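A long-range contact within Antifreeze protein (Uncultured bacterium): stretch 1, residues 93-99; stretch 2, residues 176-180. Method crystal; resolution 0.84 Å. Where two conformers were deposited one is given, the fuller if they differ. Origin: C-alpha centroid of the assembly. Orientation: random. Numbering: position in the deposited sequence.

Stretch 1 93-99: AYNDAAA
Stretch 2 176-180: WQVSS

A helix (93-99, begun earlier in the chain; phi/psi near -60/-45 through A97) lies across a strand (176-178, also begun earlier) that runs into a loop at S179; their N-to-C directions are 98° apart, nearly perpendicular, and the axes approach to 8.6 Å. A97 N to A93 O and A98 N to Y94 O, both 2.9 Å, are i to i+4 hydrogen bonds of the helix. W176 (-120/111, chi1 m) points away and makes no contact with the helix. Q177 (-97/118) points toward the helix and is the centre of the packing, its CA 6.3 Å from Y94 CA. With chi1 t, chi2 m and chi3 -44°, Q177 CG lies over one face of the Y94 ring (chi1 t, chi2 -83°), 4.3 Å from its centroid and 21° off the normal, a CH-pi contact. Alanine methyls touch the same side chain, A97 CB 3.8 Å from Q177 CB and A98 CB 3.9 Å from Q177 CD. Q177 NE2 lies 3.3 Å from Y94 OH and donates a hydrogen bond to S179 OG (3.1 Å, 156°), linking the strand to the loop residue S179. The CA-to-CB bond of V178 (-117/117, chi1 t) points away, but V178 O meets the ring edge, 3.5 Å from Y94 CE2. S179 (-78/-15, chi1 m) brings its CA within 3.3 Å of Y94 OH, also near the ring plane. S180 (-124/-107, chi1 p) points away. The contact buries 226 Å².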

# COMPACT_ATOMS: atom_id res chain seq x y z
N ALA A 93 -11.21 -3.35 5.67
CA ALA A 93 -10.55 -3.56 4.39
C ALA A 93 -9.49 -4.66 4.48
O ALA A 93 -9.36 -5.48 3.57
CB ALA A 93 -9.92 -2.26 3.92
N TYR A 94 -8.71 -4.65 5.56
CA TYR A 94 -7.70 -5.68 5.77
C TYR A 94 -8.34 -7.06 5.80
O TYR A 94 -7.87 -8.00 5.16
CB TYR A 94 -7.00 -5.38 7.10
CG TYR A 94 -5.95 -6.39 7.50
CD1 TYR A 94 -6.31 -7.58 8.15
CD2 TYR A 94 -4.60 -6.16 7.27
CE1 TYR A 94 -5.34 -8.49 8.55
CE2 TYR A 94 -3.64 -7.07 7.66
CZ TYR A 94 -4.00 -8.23 8.30
OH TYR A 94 -3.03 -9.10 8.68
N ASN A 95 -9.42 -7.19 6.57
CA ASN A 95 -10.07 -8.49 6.70
C ASN A 95 -10.70 -8.92 5.38
O ASN A 95 -10.66 -10.11 5.03
CB ASN A 95 -11.13 -8.44 7.81
CG ASN A 95 -10.55 -8.33 9.21
OD1 ASN A 95 -11.25 -7.84 10.13
ND2 ASN A 95 -9.35 -8.80 9.42
N ASP A 96 -11.28 -7.98 4.64
CA ASP A 96 -11.83 -8.27 3.31
C ASP A 96 -10.73 -8.81 2.41
O ASP A 96 -10.83 -9.90 1.83
CB ASP A 96 -12.44 -6.96 2.78
CG ASP A 96 -12.95 -7.02 1.35
OD1 ASP A 96 -13.12 -8.11 0.80
OD2 ASP A 96 -13.15 -5.93 0.77
N ALA A 97 -9.63 -8.07 2.32
CA ALA A 97 -8.51 -8.47 1.48
C ALA A 97 -8.01 -9.85 1.86
O ALA A 97 -7.77 -10.69 0.99
CB ALA A 97 -7.39 -7.44 1.59
N ALA A 98 -7.83 -10.10 3.16
CA ALA A 98 -7.23 -11.35 3.62
C ALA A 98 -8.15 -12.55 3.41
O ALA A 98 -7.67 -13.68 3.31
CB ALA A 98 -6.87 -11.24 5.10
N ALA A 99 -9.46 -12.33 3.37
CA ALA A 99 -10.41 -13.43 3.28
C ALA A 99 -10.71 -13.84 1.85
O ALA A 99 -11.32 -14.89 1.64
CB ALA A 99 -11.73 -13.03 3.95
N TRP A 176 -2.15 -4.32 -1.32
CA TRP A 176 -1.17 -5.19 -0.68
C TRP A 176 -1.62 -5.38 0.77
O TRP A 176 -1.56 -4.43 1.56
CB TRP A 176 0.23 -4.57 -0.68
CG TRP A 176 0.73 -4.03 -1.98
CD1 TRP A 176 0.44 -2.80 -2.52
CD2 TRP A 176 1.67 -4.64 -2.88
NE1 TRP A 176 1.11 -2.63 -3.70
CE2 TRP A 176 1.88 -3.73 -3.94
CE3 TRP A 176 2.39 -5.84 -2.89
CZ2 TRP A 176 2.77 -3.98 -4.98
CZ3 TRP A 176 3.27 -6.10 -3.93
CH2 TRP A 176 3.45 -5.18 -4.96
N GLN A 177 -2.07 -6.59 1.12
CA GLN A 177 -2.46 -6.91 2.48
C GLN A 177 -1.27 -7.60 3.14
O GLN A 177 -0.83 -8.66 2.69
CB GLN A 177 -3.70 -7.82 2.44
CG GLN A 177 -4.13 -8.32 3.82
CD GLN A 177 -3.45 -9.60 4.22
OE1 GLN A 177 -3.33 -10.54 3.42
NE2 GLN A 177 -2.99 -9.65 5.47
N VAL A 178 -0.74 -6.97 4.20
CA VAL A 178 0.51 -7.37 4.80
C VAL A 178 0.23 -7.82 6.24
O VAL A 178 -0.20 -7.02 7.08
CB VAL A 178 1.52 -6.22 4.76
CG1 VAL A 178 2.82 -6.60 5.48
CG2 VAL A 178 1.79 -5.79 3.33
N SER A 179 0.48 -9.11 6.53
CA SER A 179 0.09 -9.65 7.82
C SER A 179 1.04 -9.26 8.95
O SER A 179 0.68 -9.42 10.12
CB SER A 179 -0.04 -11.17 7.75
OG SER A 179 -1.03 -11.57 6.81
N SER A 180 2.23 -8.78 8.62
CA SER A 180 3.11 -8.23 9.65
C SER A 180 3.46 -6.80 9.27
O SER A 180 2.59 -5.93 9.39
CB SER A 180 4.27 -9.16 10.00
OG SER A 180 5.06 -9.32 8.87